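Local coordinates for protein CalS13 (Micromonospora echinospora, PDB 4ZAS) that probably acts as a pyridoxal phosphate-dependent sugar aminotransferase and binds dTDP-4-keto-6-deoxyglucose, at residues A[131-136]-A[148-153]; A[142-147]-A[171-176]; A[107-112]-A[157-162]. All blocks are in the same frame, centred on the assembly; numbering follows the deposited sequence.

In the fold
Seen together, the three contacts show how one edge of an alpha/beta domain is built up in layers, from a buried strand pair to partly exposed helix packing. Interaction 3 is the buried one, a parallel pairing of inner strands held by backbone hydrogen bonds and branched aliphatic side chains. Interactions 1 and 2 both use helix 144-150 and are only partly buried: in interaction 1 its last turn is tied by a lysine to the edge strand 129-132, and in interaction 2 its first turn packs on helix 170-180 through leucines under a surface salt bridge. Strand 129-132 pairs with strand 108-111, so interactions 1 and 3 share one sheet, while Met-142 and Leu-147 reach from the helix layer onto interaction 3.

Interaction 1. Residues A[131-136]-A[148-153]; sequences RWVDVD and AAKISP
Segments 131-136 and 148-153, the end of strand 129-132 with the loop after it and the last turn of helix 144-150 with what follows, come no closer than 7.6 Å, between Val-133 CA and Lys-150 CA, so long side chains must bridge the backbones. Lys-150 does most of this. With CG anti to its carbonyl carbon (chi1 -68°) and an extended chain beyond, Lys-150 NZ donates a hydrogen bond to Trp-132 O over 2.8 Å, in the carbonyl plane. The same ammonium forms a salt bridge with Asp-146, one turn back on its own helix, so backbone carbonyl and carboxylate share it. This is the helix that follows edge strand 129-132 in the alpha/beta sheet domain of a DegT/DnrJ/EryC1-family protein, and the lysine tacks its C-terminal end back to that strand. Arg-131 lies across the aliphatic root of Lys-150: its chain bends at chi3, and Arg-131 NH2 stands 3.5 Å from Lys-150 CB. Arg-131 NH1 is 3.2 Å from Lys-150 O, while Ser-152 CB approaches the guanidinium at its edge. The two cationic ends diverge, Arg-131 NH2 and Lys-150 NZ being 5.8 Å apart.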
loop_
_atom_site.group_PDB
_atom_site.type_symbol
_atom_site.label_atom_id
_atom_site.label_comp_id
_atom_site.label_asym_id
_atom_site.label_seq_id
_atom_site.Cartn_x
_atom_site.Cartn_y
_atom_site.Cartn_z
ATOM N N ARG A 131 13.256 -14.690 -13.360
ATOM C CA ARG A 131 13.460 -15.872 -14.207
ATOM C C ARG A 131 12.316 -16.870 -13.979
ATOM O O ARG A 131 11.970 -17.204 -12.841
ATOM C CB ARG A 131 14.819 -16.535 -13.986
ATOM C CG ARG A 131 15.967 -15.823 -14.681
ATOM C CD ARG A 131 17.275 -16.603 -14.592
ATOM N NE ARG A 131 17.211 -17.950 -15.154
ATOM C CZ ARG A 131 18.062 -18.925 -14.838
ATOM N NH1 ARG A 131 19.027 -18.708 -13.949
ATOM N NH2 ARG A 131 17.938 -20.122 -15.395
ATOM N N TRP A 132 11.671 -17.270 -15.069
ATOM C CA TRP A 132 10.493 -18.116 -14.962
ATOM C C TRP A 132 10.850 -19.570 -14.764
ATOM O O TRP A 132 11.710 -20.130 -15.450
ATOM C CB TRP A 132 9.617 -17.975 -16.193
ATOM C CG TRP A 132 9.076 -16.564 -16.434
ATOM C CD1 TRP A 132 9.287 -15.782 -17.540
ATOM C CD2 TRP A 132 8.229 -15.796 -15.558
ATOM N NE1 TRP A 132 8.636 -14.586 -17.402
ATOM C CE2 TRP A 132 7.966 -14.570 -16.207
ATOM C CE3 TRP A 132 7.651 -16.038 -14.307
ATOM C CZ2 TRP A 132 7.160 -13.578 -15.640
ATOM C CZ3 TRP A 132 6.840 -15.050 -13.740
ATOM C CH2 TRP A 132 6.616 -13.831 -14.406
ATOM N N VAL A 133 10.159 -20.192 -13.833
ATOM C CA VAL A 133 10.259 -21.616 -13.701
ATOM C C VAL A 133 8.979 -22.215 -14.277
ATOM O O VAL A 133 7.892 -21.644 -14.127
ATOM C CB VAL A 133 10.496 -22.007 -12.256
ATOM C CG1 VAL A 133 10.741 -23.487 -12.150
ATOM C CG2 VAL A 133 11.685 -21.262 -11.751
ATOM N N ASP A 134 9.120 -23.348 -14.964
ATOM C CA ASP A 134 7.981 -24.001 -15.599
ATOM C C ASP A 134 6.996 -24.443 -14.517
ATOM O O ASP A 134 7.295 -24.442 -13.323
ATOM C CB ASP A 134 8.438 -25.186 -16.467
ATOM C CG ASP A 134 7.417 -25.572 -17.561
ATOM O OD1 ASP A 134 6.373 -24.908 -17.680
ATOM O OD2 ASP A 134 7.688 -26.522 -18.341
ATOM N N VAL A 135 5.802 -24.776 -14.966
ATOM C CA VAL A 135 4.730 -25.216 -14.108
ATOM C C VAL A 135 4.546 -26.717 -14.284
ATOM O O VAL A 135 4.693 -27.261 -15.381
ATOM C CB VAL A 135 3.439 -24.430 -14.423
ATOM C CG1 VAL A 135 2.245 -25.075 -13.796
ATOM C CG2 VAL A 135 3.577 -22.993 -13.942
ATOM N N ASP A 136 4.283 -27.393 -13.180
ATOM C CA ASP A 136 3.864 -28.778 -13.201
ATOM C C ASP A 136 2.377 -28.858 -13.593
ATOM O O ASP A 136 1.490 -28.391 -12.863
ATOM C CB ASP A 136 4.135 -29.409 -11.839
ATOM C CG ASP A 136 3.594 -30.810 -11.720
ATOM O OD1 ASP A 136 3.232 -31.413 -12.745
ATOM O OD2 ASP A 136 3.572 -31.320 -10.583
ATOM N N ALA A 148 15.137 -26.804 -9.853
ATOM C CA ALA A 148 16.450 -27.329 -9.506
ATOM C C ALA A 148 17.517 -26.973 -10.544
ATOM O O ALA A 148 18.655 -26.661 -10.193
ATOM C CB ALA A 148 16.370 -28.833 -9.338
ATOM N N ALA A 149 17.139 -27.021 -11.818
ATOM C CA ALA A 149 18.064 -26.759 -12.920
ATOM C C ALA A 149 18.408 -25.257 -13.043
ATOM O O ALA A 149 19.469 -24.886 -13.542
ATOM C CB ALA A 149 17.490 -27.315 -14.242
ATOM N N LYS A 150 17.494 -24.390 -12.628
ATOM C CA LYS A 150 17.660 -22.962 -12.875
ATOM C C LYS A 150 18.251 -22.208 -11.684
ATOM O O LYS A 150 18.580 -21.027 -11.794
ATOM C CB LYS A 150 16.307 -22.357 -13.277
ATOM C CG LYS A 150 15.840 -22.842 -14.641
ATOM C CD LYS A 150 14.494 -22.280 -15.036
ATOM C CE LYS A 150 14.177 -22.644 -16.473
ATOM N NZ LYS A 150 12.773 -22.344 -16.768
ATOM N N ILE A 151 18.410 -22.886 -10.552
ATOM C CA ILE A 151 18.999 -22.229 -9.390
ATOM C C ILE A 151 20.446 -21.946 -9.701
ATOM O O ILE A 151 21.153 -22.763 -10.279
ATOM C CB ILE A 151 18.842 -23.047 -8.115
ATOM C CG1 ILE A 151 17.407 -22.930 -7.612
ATOM C CG2 ILE A 151 19.758 -22.511 -7.037
ATOM C CD1 ILE A 151 17.163 -23.685 -6.341
ATOM N N SER A 152 20.849 -20.736 -9.365
ATOM C CA SER A 152 22.120 -20.173 -9.772
ATOM C C SER A 152 22.684 -19.362 -8.600
ATOM O O SER A 152 21.949 -19.041 -7.662
ATOM C CB SER A 152 21.900 -19.313 -11.024
ATOM O OG SER A 152 22.972 -18.439 -11.284
ATOM N N PRO A 153 23.991 -19.053 -8.627
ATOM C CA PRO A 153 24.544 -18.097 -7.659
ATOM C C PRO A 153 23.829 -16.741 -7.704
ATOM O O PRO A 153 23.922 -15.976 -6.743
ATOM C CB PRO A 153 26.001 -17.946 -8.104
ATOM C CG PRO A 153 26.319 -19.227 -8.770
ATOM C CD PRO A 153 25.045 -19.700 -9.428
#

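Interaction 2. Residues A[142-147]-A[171-176]; sequences MDLDDL and NRLRAV
Asp-143 OD1 is gripped by two backbone amides at the start of helix 144-150, and the turn it caps is the one that Leu-144 and Asp-145 bring against helix 170-180. Asp-145 N lies 3.0 Å from Asp-143 OD1 and meets it nearly along the C-O axis, whereas Asp-146 N comes from well above the carboxylate plane. Asp-143 is thus the N-cap. Across the interface the polar link is a salt bridge: Arg-172 NH2 donates to Asp-145 OD1 over 3.3 Å, fairly straight at 161°. The oxygen sits at the edge of the guanidinium, in its plane, although the carboxylate and guanidinium planes are turned 64° apart. Arg-172 reaches this position by folding at chi2 (61°), which lays the guanidinium over its own helix, with Val-176 CG2 3.4 Å above one face and over its centre. Beneath the ion pair the contact is apolar. Leu-144 and Arg-172 slide past each other in opposite directions, with Leu-144 CD1 3.7 Å from Arg-172 CG. The Leu-144 side chain crosses that of Leu-173 at about a right angle, CD2 being the branch that touches. Leu-147 CD2 presses on Leu-173 CD1 at 3.5 Å, and Val-176 CG1 sits against Leu-144 O at 3.6 Å. Both helices lie on the same face of the central sheet, where Leu-147 touches Ile-158 and Leu-173 touches Val-160 of strand 155-161. The chemistry is therefore graded with depth: Leu-147 and Leu-173, which touch the sheet, meet through methyl groups, with Leu-144 and Val-176 filling in beside them, while the Asp-145 and Arg-172 pair lies on the solvent side and is probably partly screened.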
loop_
_atom_site.group_PDB
_atom_site.type_symbol
_atom_site.label_atom_id
_atom_site.label_comp_id
_atom_site.label_asym_id
_atom_site.label_seq_id
_atom_site.Cartn_x
_atom_site.Cartn_y
_atom_site.Cartn_z
ATOM N N MET A 142 4.649 -24.749 -9.321
ATOM C CA MET A 142 5.990 -24.731 -9.909
ATOM C C MET A 142 6.552 -26.130 -10.105
ATOM O O MET A 142 6.446 -26.975 -9.226
ATOM C CB MET A 142 6.952 -23.927 -9.033
ATOM C CG MET A 142 8.349 -23.804 -9.594
ATOM S SD MET A 142 9.474 -22.930 -8.493
ATOM C CE MET A 142 8.817 -21.257 -8.551
ATOM N N ASP A 143 7.172 -26.349 -11.260
ATOM C CA ASP A 143 7.907 -27.570 -11.532
ATOM C C ASP A 143 9.190 -27.552 -10.730
ATOM O O ASP A 143 10.119 -26.817 -11.050
ATOM C CB ASP A 143 8.204 -27.686 -13.025
ATOM C CG ASP A 143 8.793 -29.023 -13.409
ATOM O OD1 ASP A 143 9.540 -29.614 -12.603
ATOM O OD2 ASP A 143 8.521 -29.472 -14.541
ATOM N N LEU A 144 9.245 -28.356 -9.681
ATOM C CA LEU A 144 10.389 -28.306 -8.776
ATOM C C LEU A 144 11.674 -28.877 -9.373
ATOM O O LEU A 144 12.779 -28.566 -8.908
ATOM C CB LEU A 144 10.046 -29.034 -7.490
ATOM C CG LEU A 144 8.914 -28.313 -6.776
ATOM C CD1 LEU A 144 8.743 -28.908 -5.421
ATOM C CD2 LEU A 144 9.244 -26.832 -6.684
ATOM N N ASP A 145 11.529 -29.679 -10.424
ATOM C CA ASP A 145 12.685 -30.209 -11.126
ATOM C C ASP A 145 13.223 -29.152 -12.074
ATOM O O ASP A 145 14.434 -29.048 -12.262
ATOM C CB ASP A 145 12.327 -31.483 -11.889
ATOM C CG ASP A 145 12.005 -32.644 -10.971
ATOM O OD1 ASP A 145 12.779 -32.899 -10.014
ATOM O OD2 ASP A 145 10.952 -33.277 -11.193
ATOM N N ASP A 146 12.331 -28.369 -12.678
ATOM C CA ASP A 146 12.777 -27.241 -13.492
ATOM C C ASP A 146 13.463 -26.191 -12.620
ATOM O O ASP A 146 14.430 -25.556 -13.041
ATOM C CB ASP A 146 11.626 -26.591 -14.245
ATOM C CG ASP A 146 12.113 -25.580 -15.277
ATOM O OD1 ASP A 146 13.090 -25.876 -16.009
ATOM O OD2 ASP A 146 11.545 -24.471 -15.320
ATOM N N LEU A 147 12.934 -26.008 -11.413
ATOM C CA LEU A 147 13.522 -25.114 -10.429
ATOM C C LEU A 147 14.949 -25.518 -10.114
ATOM O O LEU A 147 15.858 -24.685 -10.108
ATOM C CB LEU A 147 12.699 -25.107 -9.147
ATOM C CG LEU A 147 13.322 -24.298 -8.006
ATOM C CD1 LEU A 147 13.349 -22.814 -8.346
ATOM C CD2 LEU A 147 12.574 -24.543 -6.708
ATOM N N ASN A 171 8.498 -30.117 1.236
ATOM C CA ASN A 171 9.592 -31.028 1.557
ATOM C C ASN A 171 10.565 -31.152 0.379
ATOM O O ASN A 171 11.787 -31.105 0.534
ATOM C CB ASN A 171 9.024 -32.407 1.878
ATOM C CG ASN A 171 8.531 -32.513 3.284
ATOM O OD1 ASN A 171 8.419 -31.507 3.989
ATOM N ND2 ASN A 171 8.159 -33.722 3.688
ATOM N N ARG A 172 10.000 -31.302 -0.808
ATOM C CA ARG A 172 10.788 -31.412 -2.013
ATOM C C ARG A 172 11.465 -30.083 -2.320
ATOM O O ARG A 172 12.641 -30.046 -2.659
ATOM C CB ARG A 172 9.887 -31.854 -3.177
ATOM C CG ARG A 172 10.580 -32.016 -4.506
ATOM C CD ARG A 172 11.660 -33.081 -4.434
ATOM N NE ARG A 172 12.353 -33.157 -5.711
ATOM C CZ ARG A 172 13.551 -33.696 -5.889
ATOM N NH1 ARG A 172 14.217 -34.233 -4.867
ATOM N NH2 ARG A 172 14.081 -33.690 -7.104
ATOM N N LEU A 173 10.710 -28.995 -2.184
ATOM C CA LEU A 173 11.219 -27.657 -2.443
ATOM C C LEU A 173 12.456 -27.405 -1.607
ATOM O O LEU A 173 13.464 -26.907 -2.113
ATOM C CB LEU A 173 10.154 -26.603 -2.144
ATOM C CG LEU A 173 10.620 -25.143 -2.177
ATOM C CD1 LEU A 173 10.999 -24.732 -3.587
ATOM C CD2 LEU A 173 9.540 -24.247 -1.618
ATOM N N ARG A 174 12.382 -27.803 -0.339
ATOM C CA ARG A 174 13.486 -27.624 0.594
ATOM C C ARG A 174 14.669 -28.481 0.185
ATOM O O ARG A 174 15.795 -28.000 0.152
ATOM C CB ARG A 174 13.049 -27.965 2.025
ATOM C CG ARG A 174 14.111 -27.711 3.087
ATOM C CD ARG A 174 13.531 -27.581 4.491
ATOM N NE ARG A 174 14.273 -26.563 5.214
ATOM C CZ ARG A 174 13.865 -25.325 5.439
ATOM N NH1 ARG A 174 12.656 -24.936 5.074
ATOM N NH2 ARG A 174 14.662 -24.488 6.092
ATOM N N ALA A 175 14.416 -29.735 -0.168
ATOM C CA ALA A 175 15.502 -30.616 -0.589
ATOM C C ALA A 175 16.162 -30.116 -1.867
ATOM O O ALA A 175 17.376 -30.161 -2.014
ATOM C CB ALA A 175 14.989 -32.023 -0.797
ATOM N N VAL A 176 15.347 -29.632 -2.790
ATOM C CA VAL A 176 15.849 -29.149 -4.061
ATOM C C VAL A 176 16.666 -27.880 -3.826
ATOM O O VAL A 176 17.764 -27.736 -4.362
ATOM C CB VAL A 176 14.700 -28.958 -5.053
ATOM C CG1 VAL A 176 15.098 -28.050 -6.179
ATOM C CG2 VAL A 176 14.277 -30.300 -5.579
#

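Interaction 3. Residues A[107-112]-A[157-162]; sequences GEVLTT and AIVVVH
Val-109 overlaps two residues of the neighbouring strand: CG1 leans obliquely onto Val-159, 3.8 Å from its CG2, while Val-109 CG2 rests 4.1 Å from Ala-157 CB. The fork is set by chi1 (178°), which puts CG1 anti to the backbone N and CG2 anti to the carbonyl carbon. Thr-111 continues the same face, lying beside Val-159 and pointing the same way, with Thr-111 OG1 3.9 Å from Val-159 CB; the hydroxyl itself is hydrogen-bonded to Asn-120. The other face carries Leu-110 and Ile-158, whose side chains meet loosely near their roots and turn toward the helices, Ile-158 touching Val-177 and Leu-110 touching Leu-147. Between these faces, Leu-110 uses both of its backbone polar atoms. Leu-110 N donates to Ala-157 O (3.1 Å), and Leu-110 O accepts from Val-159 N over 2.8 Å at a nearly linear 170°. One residue thus bonds to those on either side of its partner, Ile-158, the pattern of parallel pairing. The strand directions differ by 22°. Just past the end of strand 108-111, the side chain of Thr-112 crosses that of Val-161 at about a right angle, with Thr-112 CG2 3.8 Å from Val-161 CG2, while Thr-112 OG1 turns to the backbone N of Leu-114. The side chain of Val-161 is about 10 Å from the bound dTDP-4-keto-6-deoxyglucose. With strand 129-132 on one flank and 189-193 on the other, these are inner strands of the mixed, largely parallel seven-stranded sheet typical of the large domain of fold-type I pyridoxal phosphate enzymes, to which this family belongs.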
loop_
_atom_site.group_PDB
_atom_site.type_symbol
_atom_site.label_atom_id
_atom_site.label_comp_id
_atom_site.label_asym_id
_atom_site.label_seq_id
_atom_site.Cartn_x
_atom_site.Cartn_y
_atom_site.Cartn_z
ATOM N N GLY A 107 20.853 -9.260 -9.039
ATOM C CA GLY A 107 19.963 -10.289 -8.517
ATOM C C GLY A 107 18.750 -10.818 -9.279
ATOM O O GLY A 107 18.055 -10.062 -9.969
ATOM N N GLU A 108 18.491 -12.122 -9.146
ATOM C CA GLU A 108 17.330 -12.751 -9.776
ATOM C C GLU A 108 16.387 -13.435 -8.793
ATOM O O GLU A 108 16.771 -13.806 -7.686
ATOM C CB GLU A 108 17.767 -13.775 -10.800
ATOM C CG GLU A 108 18.584 -13.207 -11.916
ATOM C CD GLU A 108 19.193 -14.286 -12.763
ATOM O OE1 GLU A 108 19.027 -15.474 -12.398
ATOM O OE2 GLU A 108 19.806 -13.939 -13.795
ATOM N N VAL A 109 15.137 -13.589 -9.218
ATOM C CA VAL A 109 14.136 -14.341 -8.472
ATOM C C VAL A 109 13.485 -15.355 -9.395
ATOM O O VAL A 109 12.984 -15.004 -10.472
ATOM C CB VAL A 109 13.070 -13.411 -7.853
ATOM C CG1 VAL A 109 11.998 -14.233 -7.123
ATOM C CG2 VAL A 109 13.720 -12.401 -6.906
ATOM N N LEU A 110 13.528 -16.616 -8.978
ATOM C CA LEU A 110 12.882 -17.702 -9.696
ATOM C C LEU A 110 11.449 -17.800 -9.208
ATOM O O LEU A 110 11.198 -17.868 -7.998
ATOM C CB LEU A 110 13.633 -19.014 -9.470
ATOM C CG LEU A 110 15.011 -19.065 -10.121
ATOM C CD1 LEU A 110 15.834 -20.200 -9.569
ATOM C CD2 LEU A 110 14.913 -19.145 -11.639
ATOM N N THR A 111 10.503 -17.774 -10.133
ATOM C CA THR A 111 9.091 -17.726 -9.759
ATOM C C THR A 111 8.208 -18.371 -10.810
ATOM O O THR A 111 8.661 -18.660 -11.922
ATOM C CB THR A 111 8.621 -16.281 -9.569
ATOM O OG1 THR A 111 7.220 -16.273 -9.279
ATOM C CG2 THR A 111 8.841 -15.494 -10.842
ATOM N N THR A 112 6.936 -18.555 -10.481
ATOM C CA THR A 112 6.020 -19.148 -11.441
ATOM C C THR A 112 5.190 -18.082 -12.127
ATOM O O THR A 112 4.804 -17.101 -11.506
ATOM C CB THR A 112 5.098 -20.169 -10.789
ATOM O OG1 THR A 112 4.037 -20.471 -11.708
ATOM C CG2 THR A 112 4.504 -19.591 -9.532
ATOM N N ALA A 157 16.259 -15.068 -4.461
ATOM C CA ALA A 157 15.045 -15.587 -3.847
ATOM C C ALA A 157 14.276 -16.507 -4.797
ATOM O O ALA A 157 14.431 -16.440 -6.025
ATOM C CB ALA A 157 14.151 -14.427 -3.373
ATOM N N ILE A 158 13.464 -17.379 -4.203
ATOM C CA ILE A 158 12.576 -18.282 -4.924
ATOM C C ILE A 158 11.157 -18.059 -4.444
ATOM O O ILE A 158 10.899 -18.074 -3.230
ATOM C CB ILE A 158 12.996 -19.757 -4.718
ATOM C CG1 ILE A 158 14.384 -20.010 -5.293
ATOM C CG2 ILE A 158 11.987 -20.706 -5.339
ATOM C CD1 ILE A 158 15.065 -21.252 -4.718
ATOM N N VAL A 159 10.238 -17.825 -5.373
ATOM C CA VAL A 159 8.827 -17.656 -4.998
ATOM C C VAL A 159 7.952 -18.795 -5.542
ATOM O O VAL A 159 7.836 -18.958 -6.755
ATOM C CB VAL A 159 8.256 -16.301 -5.496
ATOM C CG1 VAL A 159 6.793 -16.184 -5.111
ATOM C CG2 VAL A 159 9.031 -15.125 -4.927
ATOM N N VAL A 160 7.319 -19.552 -4.650
ATOM C CA VAL A 160 6.329 -20.553 -5.050
ATOM C C VAL A 160 4.912 -20.097 -4.668
ATOM O O VAL A 160 4.692 -19.486 -3.612
ATOM C CB VAL A 160 6.599 -21.928 -4.413
ATOM C CG1 VAL A 160 7.979 -22.466 -4.808
ATOM C CG2 VAL A 160 6.450 -21.826 -2.909
ATOM N N VAL A 161 3.953 -20.393 -5.536
ATOM C CA VAL A 161 2.557 -20.105 -5.263
ATOM C C VAL A 161 1.772 -21.377 -5.015
ATOM O O VAL A 161 1.836 -22.327 -5.812
ATOM C CB VAL A 161 1.925 -19.336 -6.414
ATOM C CG1 VAL A 161 0.428 -19.170 -6.153
ATOM C CG2 VAL A 161 2.640 -17.997 -6.636
ATOM N N HIS A 162 1.044 -21.413 -3.904
ATOM C CA HIS A 162 0.092 -22.496 -3.658
ATOM C C HIS A 162 -1.190 -22.187 -4.412
ATOM O O HIS A 162 -2.178 -21.769 -3.813
ATOM C CB HIS A 162 -0.223 -22.622 -2.173
ATOM C CG HIS A 162 0.980 -22.788 -1.298
ATOM N ND1 HIS A 162 1.719 -23.953 -1.256
ATOM C CD2 HIS A 162 1.566 -21.939 -0.419
ATOM C CE1 HIS A 162 2.705 -23.816 -0.385
ATOM N NE2 HIS A 162 2.634 -22.604 0.136
#